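Local coordinates for protein N-alpha-acetyltransferase 35, NatC auxiliary subunit (Saccharomyces cerevisiae, PDB 6YGA) that serves as the auxiliary subunit of the NatC N-terminal acetyltransferase, which acetylates the N-terminal methionine of the L-A virus Gag protein, at residues P111-E121 with G271-R281. Numbering follows the deposited sequence.
Sequences PTTVLSCRYTE and GAFSTYIQKHR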
ATOM      1  N   PRO B 111      -8.982   0.098 -16.744  1.00 54.60           N
ATOM      2  CA  PRO B 111      -9.920  -0.485 -17.718  1.00 56.84           C
ATOM      3  C   PRO B 111     -11.384  -0.370 -17.324  1.00 56.56           C
ATOM      4  O   PRO B 111     -12.246  -0.339 -18.210  1.00 55.34           O
ATOM      5  CB  PRO B 111      -9.474  -1.952 -17.797  1.00 58.57           C
ATOM      6  CG  PRO B 111      -8.045  -1.928 -17.431  1.00 57.13           C
ATOM      7  CD  PRO B 111      -7.933  -0.873 -16.371  1.00 55.32           C
ATOM      8  N   THR B 112     -11.703  -0.305 -16.031  1.00 54.66           N
ATOM      9  CA  THR B 112     -13.095  -0.241 -15.597  1.00 54.40           C
ATOM     10  C   THR B 112     -13.587   1.181 -15.362  1.00 52.48           C
ATOM     11  O   THR B 112     -14.759   1.363 -15.015  1.00 53.58           O
ATOM     12  CB  THR B 112     -13.301  -1.059 -14.316  1.00 56.31           C
ATOM     13  OG1 THR B 112     -12.452  -0.556 -13.279  1.00 55.16           O
ATOM     14  CG2 THR B 112     -12.994  -2.531 -14.561  1.00 56.19           C
ATOM     15  N   THR B 113     -12.728   2.187 -15.532  1.00 50.03           N
ATOM     16  CA  THR B 113     -13.126   3.575 -15.319  1.00 50.51           C
ATOM     17  C   THR B 113     -13.002   4.386 -16.604  1.00 53.22           C
ATOM     18  O   THR B 113     -13.949   4.448 -17.395  1.00 57.13           O
ATOM     19  CB  THR B 113     -12.297   4.214 -14.197  1.00 47.25           C
ATOM     20  OG1 THR B 113     -10.903   4.160 -14.525  1.00 48.41           O
ATOM     21  CG2 THR B 113     -12.529   3.487 -12.880  1.00 43.92           C
ATOM     22  N   VAL B 114     -11.840   5.004 -16.830  1.00 51.23           N
ATOM     23  CA  VAL B 114     -11.678   5.887 -17.986  1.00 53.60           C
ATOM     24  C   VAL B 114     -11.799   5.108 -19.292  1.00 55.34           C
ATOM     25  O   VAL B 114     -12.398   5.588 -20.263  1.00 57.96           O
ATOM     26  CB  VAL B 114     -10.338   6.639 -17.893  1.00 51.40           C
ATOM     27  CG1 VAL B 114     -10.117   7.509 -19.124  1.00 48.17           C
ATOM     28  CG2 VAL B 114     -10.296   7.483 -16.627  1.00 52.00           C
ATOM     29  N   LEU B 115     -11.243   3.896 -19.338  1.00 56.55           N
ATOM     30  CA  LEU B 115     -11.244   3.106 -20.563  1.00 59.78           C
ATOM     31  C   LEU B 115     -12.556   2.374 -20.812  1.00 60.25           C
ATOM     32  O   LEU B 115     -12.748   1.855 -21.914  1.00 61.03           O
ATOM     33  CB  LEU B 115     -10.090   2.098 -20.543  1.00 60.94           C
ATOM     34  CG  LEU B 115      -8.682   2.689 -20.608  1.00 61.35           C
ATOM     35  CD1 LEU B 115      -7.649   1.580 -20.727  1.00 63.19           C
ATOM     36  CD2 LEU B 115      -8.566   3.666 -21.766  1.00 62.12           C
ATOM     37  N   SER B 116     -13.455   2.309 -19.825  1.00 60.42           N
ATOM     38  CA  SER B 116     -14.773   1.728 -20.061  1.00 59.30           C
ATOM     39  C   SER B 116     -15.600   2.562 -21.032  1.00 60.64           C
ATOM     40  O   SER B 116     -16.510   2.027 -21.675  1.00 62.75           O
ATOM     41  CB  SER B 116     -15.522   1.571 -18.735  1.00 57.80           C
ATOM     42  OG  SER B 116     -15.747   2.826 -18.115  1.00 55.40           O
ATOM     43  N   CYS B 117     -15.300   3.850 -21.159  1.00 59.30           N
ATOM     44  CA  CYS B 117     -16.022   4.707 -22.092  1.00 63.94           C
ATOM     45  C   CYS B 117     -15.640   4.368 -23.530  1.00 63.11           C
ATOM     46  O   CYS B 117     -14.455   4.281 -23.864  1.00 60.37           O
ATOM     47  CB  CYS B 117     -15.717   6.176 -21.792  1.00 63.59           C
ATOM     48  SG  CYS B 117     -16.453   7.375 -22.932  1.00 66.07           S
ATOM     49  N   ARG B 118     -16.648   4.191 -24.387  1.00 63.34           N
ATOM     50  CA  ARG B 118     -16.373   3.883 -25.787  1.00 65.80           C
ATOM     51  C   ARG B 118     -15.782   5.070 -26.536  1.00 67.95           C
ATOM     52  O   ARG B 118     -15.123   4.873 -27.562  1.00 69.59           O
ATOM     53  CB  ARG B 118     -17.648   3.405 -26.484  1.00 67.98           C
ATOM     54  CG  ARG B 118     -18.195   2.103 -25.927  1.00 68.97           C
ATOM     55  CD  ARG B 118     -17.198   0.974 -26.110  1.00 67.31           C
ATOM     56  NE  ARG B 118     -16.930   0.719 -27.521  1.00 70.14           N
ATOM     57  CZ  ARG B 118     -17.665  -0.079 -28.288  1.00 71.57           C
ATOM     58  NH1 ARG B 118     -18.717  -0.707 -27.779  1.00 71.19           N
ATOM     59  NH2 ARG B 118     -17.347  -0.256 -29.562  1.00 72.45           N
ATOM     60  N   TYR B 119     -16.002   6.293 -26.048  1.00 68.33           N
ATOM     61  CA  TYR B 119     -15.461   7.463 -26.729  1.00 69.53           C
ATOM     62  C   TYR B 119     -13.962   7.597 -26.491  1.00 67.50           C
ATOM     63  O   TYR B 119     -13.211   7.928 -27.415  1.00 68.08           O
ATOM     64  CB  TYR B 119     -16.194   8.723 -26.274  1.00 69.80           C
ATOM     65  CG  TYR B 119     -17.639   8.775 -26.715  1.00 73.86           C
ATOM     66  CD1 TYR B 119     -17.984   9.237 -27.979  1.00 75.90           C
ATOM     67  CD2 TYR B 119     -18.658   8.356 -25.871  1.00 75.32           C
ATOM     68  CE1 TYR B 119     -19.304   9.284 -28.388  1.00 79.44           C
ATOM     69  CE2 TYR B 119     -19.981   8.399 -26.271  1.00 78.43           C
ATOM     70  CZ  TYR B 119     -20.297   8.865 -27.531  1.00 80.16           C
ATOM     71  OH  TYR B 119     -21.609   8.911 -27.939  1.00 82.97           O
ATOM     72  N   THR B 120     -13.510   7.341 -25.260  1.00 66.31           N
ATOM     73  CA  THR B 120     -12.079   7.395 -24.977  1.00 65.29           C
ATOM     74  C   THR B 120     -11.335   6.296 -25.723  1.00 65.26           C
ATOM     75  O   THR B 120     -10.212   6.509 -26.195  1.00 65.54           O
ATOM     76  CB  THR B 120     -11.827   7.286 -23.471  1.00 66.86           C
ATOM     77  OG1 THR B 120     -12.236   5.994 -23.008  1.00 70.99           O
ATOM     78  CG2 THR B 120     -12.606   8.351 -22.715  1.00 65.90           C
ATOM     79  N   GLU B 121     -11.945   5.114 -25.837  1.00 65.36           N
ATOM     80  CA  GLU B 121     -11.356   4.054 -26.647  1.00 67.04           C
ATOM     81  C   GLU B 121     -11.262   4.477 -28.106  1.00 70.79           C
ATOM     82  O   GLU B 121     -10.257   4.206 -28.775  1.00 72.41           O
ATOM     83  CB  GLU B 121     -12.181   2.770 -26.507  1.00 69.06           C
ATOM     84  CG  GLU B 121     -11.469   1.477 -26.916  1.00 72.27           C
ATOM     85  CD  GLU B 121     -11.533   1.191 -28.404  1.00 80.12           C
ATOM     86  OE1 GLU B 121     -12.269   1.898 -29.124  1.00 83.73           O
ATOM     87  OE2 GLU B 121     -10.843   0.250 -28.853  1.00 83.13           O
ATOM     88  N   GLY B 271     -24.968   1.488 -23.142  1.00 77.68           N
ATOM     89  CA  GLY B 271     -23.815   0.973 -23.846  1.00 76.28           C
ATOM     90  C   GLY B 271     -22.678   1.956 -24.012  1.00 72.24           C
ATOM     91  O   GLY B 271     -21.634   1.582 -24.563  1.00 69.81           O
ATOM     92  N   ALA B 272     -22.850   3.203 -23.565  1.00 70.96           N
ATOM     93  CA  ALA B 272     -21.758   4.169 -23.626  1.00 69.06           C
ATOM     94  C   ALA B 272     -20.601   3.745 -22.731  1.00 67.21           C
ATOM     95  O   ALA B 272     -19.430   3.927 -23.086  1.00 66.64           O
ATOM     96  CB  ALA B 272     -22.260   5.557 -23.230  1.00 68.12           C
ATOM     97  N   PHE B 273     -20.910   3.183 -21.566  1.00 66.22           N
ATOM     98  CA  PHE B 273     -19.910   2.665 -20.641  1.00 64.81           C
ATOM     99  C   PHE B 273     -20.188   1.185 -20.430  1.00 68.47           C
ATOM    100  O   PHE B 273     -21.290   0.811 -20.013  1.00 72.25           O
ATOM    101  CB  PHE B 273     -19.946   3.419 -19.310  1.00 61.75           C
ATOM    102  CG  PHE B 273     -19.708   4.897 -19.442  1.00 61.01           C
ATOM    103  CD1 PHE B 273     -20.746   5.752 -19.778  1.00 61.28           C
ATOM    104  CD2 PHE B 273     -18.448   5.432 -19.229  1.00 58.39           C
ATOM    105  CE1 PHE B 273     -20.532   7.114 -19.901  1.00 59.95           C
ATOM    106  CE2 PHE B 273     -18.227   6.792 -19.349  1.00 57.35           C
ATOM    107  CZ  PHE B 273     -19.270   7.634 -19.687  1.00 58.95           C
ATOM    108  N   SER B 274     -19.196   0.348 -20.720  1.00 68.56           N
ATOM    109  CA  SER B 274     -19.390  -1.093 -20.644  1.00 69.97           C
ATOM    110  C   SER B 274     -18.038  -1.771 -20.470  1.00 68.46           C
ATOM    111  O   SER B 274     -16.984  -1.131 -20.519  1.00 63.97           O
ATOM    112  CB  SER B 274     -20.109  -1.623 -21.891  1.00 72.04           C
ATOM    113  OG  SER B 274     -19.320  -1.435 -23.053  1.00 71.73           O
ATOM    114  N   THR B 275     -18.089  -3.086 -20.257  1.00 69.25           N
ATOM    115  CA  THR B 275     -16.906  -3.931 -20.245  1.00 68.04           C
ATOM    116  C   THR B 275     -16.536  -4.430 -21.639  1.00 71.67           C
ATOM    117  O   THR B 275     -15.784  -5.403 -21.762  1.00 72.97           O
ATOM    118  CB  THR B 275     -17.113  -5.117 -19.299  1.00 65.45           C
ATOM    119  OG1 THR B 275     -18.332  -5.792 -19.635  1.00 65.61           O
ATOM    120  CG2 THR B 275     -17.190  -4.643 -17.854  1.00 62.76           C
ATOM    121  N   TYR B 276     -17.054  -3.776 -22.685  1.00 72.08           N
ATOM    122  CA  TYR B 276     -16.809  -4.212 -24.058  1.00 72.65           C
ATOM    123  C   TYR B 276     -15.320  -4.241 -24.379  1.00 69.81           C
ATOM    124  O   TYR B 276     -14.841  -5.155 -25.060  1.00 70.68           O
ATOM    125  CB  TYR B 276     -17.553  -3.288 -25.026  1.00 75.45           C
ATOM    126  CG  TYR B 276     -17.323  -3.557 -26.500  1.00 79.45           C
ATOM    127  CD1 TYR B 276     -16.276  -2.950 -27.184  1.00 79.84           C
ATOM    128  CD2 TYR B 276     -18.169  -4.396 -27.216  1.00 83.90           C
ATOM    129  CE1 TYR B 276     -16.066  -3.186 -28.532  1.00 83.94           C
ATOM    130  CE2 TYR B 276     -17.968  -4.635 -28.566  1.00 88.42           C
ATOM    131  CZ  TYR B 276     -16.914  -4.028 -29.217  1.00 88.90           C
ATOM    132  OH  TYR B 276     -16.709  -4.264 -30.558  1.00 93.40           O
ATOM    133  N   ILE B 277     -14.572  -3.247 -23.896  1.00 66.85           N
ATOM    134  CA  ILE B 277     -13.159  -3.154 -24.243  1.00 66.58           C
ATOM    135  C   ILE B 277     -12.367  -4.303 -23.632  1.00 67.19           C
ATOM    136  O   ILE B 277     -11.356  -4.738 -24.198  1.00 69.10           O
ATOM    137  CB  ILE B 277     -12.595  -1.788 -23.814  1.00 64.30           C
ATOM    138  CG1 ILE B 277     -11.197  -1.585 -24.399  1.00 65.04           C
ATOM    139  CG2 ILE B 277     -12.564  -1.666 -22.294  1.00 60.57           C
ATOM    140  CD1 ILE B 277     -10.535  -0.312 -23.941  1.00 63.45           C
ATOM    141  N   GLN B 278     -12.802  -4.819 -22.481  1.00 65.18           N
ATOM    142  CA  GLN B 278     -12.123  -5.972 -21.903  1.00 63.55           C
ATOM    143  C   GLN B 278     -12.307  -7.213 -22.761  1.00 66.30           C
ATOM    144  O   GLN B 278     -11.462  -8.112 -22.740  1.00 65.37           O
ATOM    145  CB  GLN B 278     -12.636  -6.242 -20.488  1.00 58.64           C
ATOM    146  CG  GLN B 278     -12.534  -5.060 -19.540  1.00 54.26           C
ATOM    147  CD  GLN B 278     -12.991  -5.399 -18.128  1.00 54.08           C
ATOM    148  OE1 GLN B 278     -12.622  -6.435 -17.573  1.00 53.42           O
ATOM    149  NE2 GLN B 278     -13.801  -4.524 -17.543  1.00 54.10           N
ATOM    150  N   LYS B 279     -13.397  -7.286 -23.520  1.00 69.59           N
ATOM    151  CA  LYS B 279     -13.706  -8.518 -24.233  1.00 71.95           C
ATOM    152  C   LYS B 279     -13.060  -8.565 -25.611  1.00 72.03           C
ATOM    153  O   LYS B 279     -12.682  -9.648 -26.072  1.00 73.03           O
ATOM    154  CB  LYS B 279     -15.227  -8.683 -24.340  1.00 73.56           C
ATOM    155  CG  LYS B 279     -15.690  -9.865 -25.172  1.00 75.53           C
ATOM    156  CD  LYS B 279     -17.192 -10.071 -25.030  1.00 76.94           C
ATOM    157  CE  LYS B 279     -17.658 -11.299 -25.796  1.00 82.86           C
ATOM    158  NZ  LYS B 279     -19.013 -11.754 -25.373  1.00 86.42           N
ATOM    159  N   HIS B 280     -12.904  -7.420 -26.270  1.00 72.44           N
ATOM    160  CA  HIS B 280     -12.448  -7.386 -27.653  1.00 76.30           C
ATOM    161  C   HIS B 280     -11.045  -6.827 -27.830  1.00 73.91           C
ATOM    162  O   HIS B 280     -10.306  -7.300 -28.699  1.00 73.53           O
ATOM    163  CB  HIS B 280     -13.439  -6.582 -28.498  1.00 80.54           C
ATOM    164  CG  HIS B 280     -14.769  -7.249 -28.656  1.00 84.34           C
ATOM    165  ND1 HIS B 280     -15.838  -6.998 -27.821  1.00 83.94           N
ATOM    166  CD2 HIS B 280     -15.199  -8.171 -29.549  1.00 87.31           C
ATOM    167  CE1 HIS B 280     -16.870  -7.730 -28.199  1.00 86.04           C
ATOM    168  NE2 HIS B 280     -16.509  -8.450 -29.245  1.00 88.80           N
ATOM    169  N   ARG B 281     -10.646  -5.837 -27.036  1.00 72.64           N
ATOM    170  CA  ARG B 281      -9.263  -5.384 -27.063  1.00 71.07           C
ATOM    171  C   ARG B 281      -8.371  -6.422 -26.390  1.00 69.81           C
ATOM    172  O   ARG B 281      -8.817  -7.193 -25.535  1.00 68.35           O
ATOM    173  CB  ARG B 281      -9.137  -4.017 -26.382  1.00 69.99           C
ATOM    174  CG  ARG B 281      -7.710  -3.537 -26.135  1.00 73.34           C
ATOM    175  CD  ARG B 281      -7.641  -2.027 -25.989  1.00 73.80           C
ATOM    176  NE  ARG B 281      -7.412  -1.373 -27.275  1.00 76.70           N
ATOM    177  CZ  ARG B 281      -6.217  -0.996 -27.716  1.00 74.16           C
ATOM    178  NH1 ARG B 281      -5.138  -1.198 -26.973  1.00 70.00           N
ATOM    179  NH2 ARG B 281      -6.099  -0.409 -28.900  1.00 76.55           N
TER
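R118 lays its guanidinium flat on one face of the Y276 ring, planes 2° apart and CZ 3.8 Å from the ring centroid, a stacked cation-pi pair. Successive bends at chi2 and chi3 (both -62°) bring the guanidinium onto the ring, while H280 ND1 lies above the opposite face, near the rim. Beside this stack, I277 is directed toward 111-121: its CD1 meets E121 CG at 3.6 Å and its CG2 rests on L115 O at 3.5 Å. C117 CB lies 3.6 Å from F273 CE2, and SG, turned anti to the backbone N (chi1 176°), approaches that ring obliquely in a Cys sulfur-aromatic contact; S116 OG lies at the ring edge. Two backbone bonds underlie these pairs: R118 N to A272 O at 3.1 Å, and a weaker one from S274 N to S116 O at 3.3 Å. S274 OG accepts from Y276 N in an ST turn leading into helix 276-280. In the residue after that helix, R281 NH1 donates to the carbonyl O of M182, and R281 O accepts from R51 of the N-alpha-acetyltransferase 38 chain. The backbones meet in a single beta bridge, C117 with F273, which with the side-chain contacts joins the N-cap of helix 118-129 to the loop before helix 276-280.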